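Local atomic coordinates of malonyl CoA-acyl carrier protein transacylase (Burkholderia pseudomallei 1710b, PDB entry 3EZO), a protein that probably transfers the malonyl group from malonyl-CoA to holo-acyl carrier protein, the step that supplies malonyl units for fatty acid synthesis. Residues A126-A140 with L200-A214. Residues are numbered along the deposited sequence; the frame is centred on the assembly and turned at random.
Sequences AMQTAVPVGVGGMAA and LPVSAPFHSSLLKPA
Met127 and Met138 meet the Phe206 ring from different directions. The bend at chi3 (76°) brings Met127 CE over one face, 4.2 Å from the ring centroid, a CH-pi contact with the sulfur farther above; Met138 SD approaches obliquely. The sulfurs of both methionines, each 5.1 Å from the ring centroid, make Met-aromatic contacts, and Met127 O lies in the ring plane at its edge, 3.4 Å from Phe206 CE1. Leu211 CD2 packs on Met127 CB, while Ala130 CB rests among Leu211, Pro213 and Ala214. Farther along, Val131 CG2 lies against the Pro205 ring, 3.6 Å from its CD. At the polar edge Ser203 OG donates in plane to a lone pair of Gln128 OE1 (2.7 Å), and a water links Gln128 NE2 to the same hydroxyl. Leu200 N donates a hydrogen bond to Met138 O (2.8 Å); a second water accepts from Met138 N and sits within reach of the carbonyls of Leu200 and Val202. The contact thus ties the end of helix 113-128 and strand 136-142 to the loop between strand 196-199 and helix 212-223. That loop carries His207, the predicted active-site histidine, hydrogen-bonded to Ser98 and to the carbonyls of Gln256 and Gly259, beside strand 162-169.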
loop_
_atom_site.group_PDB
_atom_site.type_symbol
_atom_site.label_atom_id
_atom_site.label_comp_id
_atom_site.label_asym_id
_atom_site.label_seq_id
_atom_site.Cartn_x
_atom_site.Cartn_y
_atom_site.Cartn_z
ATOM N N ALA A 126 1.868 9.964 -12.041
ATOM C CA ALA A 126 0.917 10.957 -11.604
ATOM C C ALA A 126 1.219 11.529 -10.226
ATOM O O ALA A 126 1.200 12.723 -10.037
ATOM C CB ALA A 126 -0.529 10.356 -11.622
ATOM N N MET A 127 1.417 10.657 -9.250
ATOM C CA MET A 127 1.669 11.067 -7.882
ATOM C C MET A 127 3.021 11.818 -7.726
ATOM O O MET A 127 3.150 12.764 -6.920
ATOM C CB MET A 127 1.634 9.859 -6.958
ATOM C CG MET A 127 0.246 9.135 -6.890
ATOM S SD MET A 127 0.350 7.711 -5.751
ATOM C CE MET A 127 0.315 8.529 -4.181
ATOM N N GLN A 128 4.016 11.416 -8.516
ATOM C CA GLN A 128 5.338 12.028 -8.413
ATOM C C GLN A 128 5.373 13.429 -9.059
ATOM O O GLN A 128 6.204 14.233 -8.711
ATOM C CB GLN A 128 6.396 11.083 -9.010
ATOM C CG GLN A 128 7.836 11.542 -8.842
ATOM C CD GLN A 128 8.244 11.656 -7.379
ATOM O OE1 GLN A 128 8.841 12.677 -6.997
ATOM N NE2 GLN A 128 7.878 10.649 -6.538
ATOM N N THR A 129 4.497 13.706 -10.025
ATOM C CA THR A 129 4.512 14.972 -10.716
ATOM C C THR A 129 3.291 15.896 -10.464
ATOM O O THR A 129 3.090 16.878 -11.202
ATOM C CB THR A 129 4.638 14.687 -12.189
ATOM O OG1 THR A 129 3.499 13.951 -12.620
ATOM C CG2 THR A 129 5.932 13.865 -12.455
ATOM N N ALA A 130 2.477 15.590 -9.453
ATOM C CA ALA A 130 1.273 16.385 -9.170
ATOM C C ALA A 130 1.649 17.815 -8.758
ATOM O O ALA A 130 1.011 18.773 -9.197
ATOM C CB ALA A 130 0.420 15.737 -8.109
ATOM N N VAL A 131 2.697 17.954 -7.949
ATOM C CA VAL A 131 3.127 19.263 -7.482
ATOM C C VAL A 131 4.580 19.507 -7.869
ATOM O O VAL A 131 5.359 18.548 -8.068
ATOM C CB VAL A 131 2.928 19.458 -5.958
ATOM C CG1 VAL A 131 1.477 19.157 -5.567
ATOM C CG2 VAL A 131 3.830 18.602 -5.179
ATOM N N PRO A 132 4.953 20.784 -7.980
ATOM C CA PRO A 132 6.316 21.047 -8.388
ATOM C C PRO A 132 7.366 20.506 -7.422
ATOM O O PRO A 132 7.120 20.340 -6.230
ATOM C CB PRO A 132 6.359 22.568 -8.492
ATOM C CG PRO A 132 4.920 22.965 -8.825
ATOM C CD PRO A 132 4.152 22.023 -7.915
ATOM N N VAL A 133 8.530 20.215 -7.960
ATOM C CA VAL A 133 9.630 19.634 -7.197
ATOM C C VAL A 133 9.934 20.464 -5.955
ATOM O O VAL A 133 9.965 21.704 -6.028
ATOM C CB VAL A 133 10.920 19.553 -8.079
ATOM C CG1 VAL A 133 12.152 19.068 -7.254
ATOM C CG2 VAL A 133 10.662 18.648 -9.303
ATOM N N GLY A 134 10.146 19.781 -4.838
ATOM C CA GLY A 134 10.516 20.428 -3.589
ATOM C C GLY A 134 9.376 21.111 -2.825
ATOM O O GLY A 134 9.596 21.659 -1.752
ATOM N N VAL A 135 8.167 21.094 -3.369
ATOM C CA VAL A 135 7.014 21.727 -2.700
ATOM C C VAL A 135 6.669 21.042 -1.367
ATOM O O VAL A 135 6.447 21.697 -0.334
ATOM C CB VAL A 135 5.801 21.811 -3.644
ATOM C CG1 VAL A 135 4.502 21.791 -2.868
ATOM C CG2 VAL A 135 5.930 23.084 -4.517
ATOM N N GLY A 136 6.684 19.724 -1.373
ATOM C CA GLY A 136 6.265 19.020 -0.189
ATOM C C GLY A 136 6.943 17.709 0.066
ATOM O O GLY A 136 7.818 17.273 -0.696
ATOM N N GLY A 137 6.474 17.056 1.129
ATOM C CA GLY A 137 6.996 15.768 1.568
ATOM C C GLY A 137 6.133 15.112 2.614
ATOM O O GLY A 137 4.947 15.447 2.782
ATOM N N MET A 138 6.756 14.175 3.329
ATOM C CA MET A 138 6.107 13.319 4.295
ATOM C C MET A 138 6.970 13.171 5.558
ATOM O O MET A 138 8.226 13.317 5.498
ATOM C CB MET A 138 5.913 11.959 3.638
ATOM C CG MET A 138 5.038 11.976 2.391
ATOM S SD MET A 138 4.534 10.321 1.879
ATOM C CE MET A 138 2.994 10.047 2.760
ATOM N N ALA A 139 6.326 12.865 6.687
ATOM C CA ALA A 139 7.049 12.598 7.930
ATOM C C ALA A 139 6.349 11.554 8.766
ATOM O O ALA A 139 5.133 11.420 8.719
ATOM C CB ALA A 139 7.239 13.893 8.753
ATOM N N ALA A 140 7.131 10.865 9.587
ATOM C CA ALA A 140 6.650 9.802 10.462
ATOM C C ALA A 140 6.612 10.308 11.871
ATOM O O ALA A 140 7.597 10.805 12.378
ATOM C CB ALA A 140 7.548 8.554 10.364
ATOM N N LEU A 200 10.566 11.989 6.087
ATOM C CA LEU A 200 10.799 10.719 5.439
ATOM C C LEU A 200 11.558 11.056 4.159
ATOM O O LEU A 200 11.459 12.185 3.668
ATOM C CB LEU A 200 9.478 9.973 5.145
ATOM C CG LEU A 200 8.799 9.262 6.336
ATOM C CD1 LEU A 200 7.400 8.722 6.011
ATOM C CD2 LEU A 200 9.675 8.125 6.913
ATOM N N PRO A 201 12.373 10.111 3.650
ATOM C CA PRO A 201 13.120 10.357 2.406
ATOM C C PRO A 201 12.225 10.267 1.155
ATOM O O PRO A 201 12.496 9.481 0.252
ATOM C CB PRO A 201 14.206 9.258 2.410
ATOM C CG PRO A 201 14.231 8.712 3.797
ATOM C CD PRO A 201 12.843 8.889 4.338
ATOM N N VAL A 202 11.180 11.093 1.106
ATOM C CA VAL A 202 10.161 11.056 0.044
ATOM C C VAL A 202 10.070 12.473 -0.506
ATOM O O VAL A 202 10.262 13.438 0.216
ATOM C CB VAL A 202 8.804 10.597 0.629
ATOM C CG1 VAL A 202 7.693 10.548 -0.448
ATOM C CG2 VAL A 202 8.981 9.248 1.330
ATOM N N SER A 203 9.788 12.595 -1.791
ATOM C CA SER A 203 9.967 13.873 -2.501
ATOM C C SER A 203 8.648 14.597 -2.876
ATOM O O SER A 203 8.678 15.656 -3.527
ATOM C CB SER A 203 10.750 13.578 -3.779
ATOM O OG SER A 203 9.996 12.688 -4.596
ATOM N N ALA A 204 7.513 13.998 -2.490
ATOM C CA ALA A 204 6.192 14.437 -2.936
ATOM C C ALA A 204 5.194 14.162 -1.810
ATOM O O ALA A 204 5.343 13.168 -1.079
ATOM C CB ALA A 204 5.831 13.707 -4.170
ATOM N N PRO A 205 4.195 15.024 -1.633
ATOM C CA PRO A 205 3.298 14.943 -0.459
ATOM C C PRO A 205 2.134 13.992 -0.662
ATOM O O PRO A 205 0.952 14.412 -0.691
ATOM C CB PRO A 205 2.788 16.373 -0.364
ATOM C CG PRO A 205 2.643 16.802 -1.776
ATOM C CD PRO A 205 3.770 16.127 -2.527
ATOM N N PHE A 206 2.453 12.714 -0.809
ATOM C CA PHE A 206 1.454 11.709 -1.109
ATOM C C PHE A 206 0.352 11.658 -0.045
ATOM O O PHE A 206 0.593 11.816 1.168
ATOM C CB PHE A 206 2.114 10.317 -1.155
ATOM C CG PHE A 206 3.164 10.147 -2.222
ATOM C CD1 PHE A 206 3.214 10.943 -3.355
ATOM C CD2 PHE A 206 4.075 9.117 -2.110
ATOM C CE1 PHE A 206 4.185 10.748 -4.321
ATOM C CE2 PHE A 206 5.068 8.922 -3.094
ATOM C CZ PHE A 206 5.103 9.741 -4.187
ATOM N N HIS A 207 -0.863 11.424 -0.525
ATOM C CA HIS A 207 -2.042 11.232 0.311
ATOM C C HIS A 207 -2.492 12.520 1.016
ATOM O O HIS A 207 -3.416 12.474 1.806
ATOM C CB HIS A 207 -1.845 10.027 1.250
ATOM C CG HIS A 207 -1.728 8.733 0.508
ATOM N ND1 HIS A 207 -2.802 8.158 -0.138
ATOM C CD2 HIS A 207 -0.664 7.915 0.286
ATOM C CE1 HIS A 207 -2.395 7.053 -0.758
ATOM N NE2 HIS A 207 -1.106 6.876 -0.503
ATOM N N SER A 208 -1.868 13.653 0.667
ATOM C CA SER A 208 -2.340 14.995 1.027
ATOM C C SER A 208 -3.221 15.596 -0.059
ATOM O O SER A 208 -3.172 15.195 -1.227
ATOM C CB SER A 208 -1.171 15.954 1.306
ATOM O OG SER A 208 -0.579 16.453 0.111
ATOM N N SER A 209 -4.044 16.558 0.349
ATOM C CA SER A 209 -4.880 17.313 -0.586
ATOM C C SER A 209 -4.090 18.020 -1.662
ATOM O O SER A 209 -4.633 18.341 -2.717
ATOM C CB SER A 209 -5.740 18.327 0.193
ATOM O OG SER A 209 -4.933 19.228 0.945
ATOM N N LEU A 210 -2.793 18.269 -1.434
ATOM C CA LEU A 210 -1.925 18.813 -2.492
ATOM C C LEU A 210 -1.792 17.906 -3.697
ATOM O O LEU A 210 -1.468 18.365 -4.790
ATOM C CB LEU A 210 -0.559 19.175 -1.978
ATOM C CG LEU A 210 -0.530 20.023 -0.715
ATOM C CD1 LEU A 210 0.960 20.346 -0.440
ATOM C CD2 LEU A 210 -1.370 21.222 -0.937
ATOM N N LEU A 211 -2.100 16.621 -3.528
ATOM C CA LEU A 211 -1.995 15.688 -4.631
ATOM C C LEU A 211 -3.247 15.607 -5.503
ATOM O O LEU A 211 -3.324 14.717 -6.338
ATOM C CB LEU A 211 -1.579 14.294 -4.133
ATOM C CG LEU A 211 -0.331 13.746 -4.859
ATOM C CD1 LEU A 211 0.964 14.430 -4.383
ATOM C CD2 LEU A 211 -0.197 12.240 -4.703
ATOM N N LYS A 212 -4.210 16.535 -5.367
ATOM C CA LYS A 212 -5.414 16.481 -6.191
ATOM C C LYS A 212 -5.137 16.288 -7.693
ATOM O O LYS A 212 -5.920 15.608 -8.377
ATOM C CB LYS A 212 -6.244 17.750 -6.019
ATOM C CG LYS A 212 -7.413 17.900 -6.993
ATOM C CD LYS A 212 -8.032 19.284 -6.923
ATOM C CE LYS A 212 -9.118 19.522 -7.974
ATOM N NZ LYS A 212 -8.678 19.533 -9.370
ATOM N N PRO A 213 -4.065 16.926 -8.229
ATOM C CA PRO A 213 -3.843 16.752 -9.664
ATOM C C PRO A 213 -3.562 15.299 -10.050
ATOM O O PRO A 213 -3.964 14.880 -11.100
ATOM C CB PRO A 213 -2.652 17.676 -9.957
ATOM C CG PRO A 213 -2.674 18.728 -8.818
ATOM C CD PRO A 213 -3.243 18.024 -7.648
ATOM N N ALA A 214 -2.978 14.512 -9.156
ATOM C CA ALA A 214 -2.758 13.105 -9.412
ATOM C C ALA A 214 -4.105 12.383 -9.498
ATOM O O ALA A 214 -4.300 11.545 -10.390
ATOM C CB ALA A 214 -1.856 12.493 -8.313
HETATM O O HOH W 1 8.835 10.120 -3.833
HETATM O O HOH W 2 10.379 17.044 -4.502
HETATM O O HOH W 3 7.093 18.061 -3.692
HETATM O O HOH W 4 9.535 14.005 2.671
#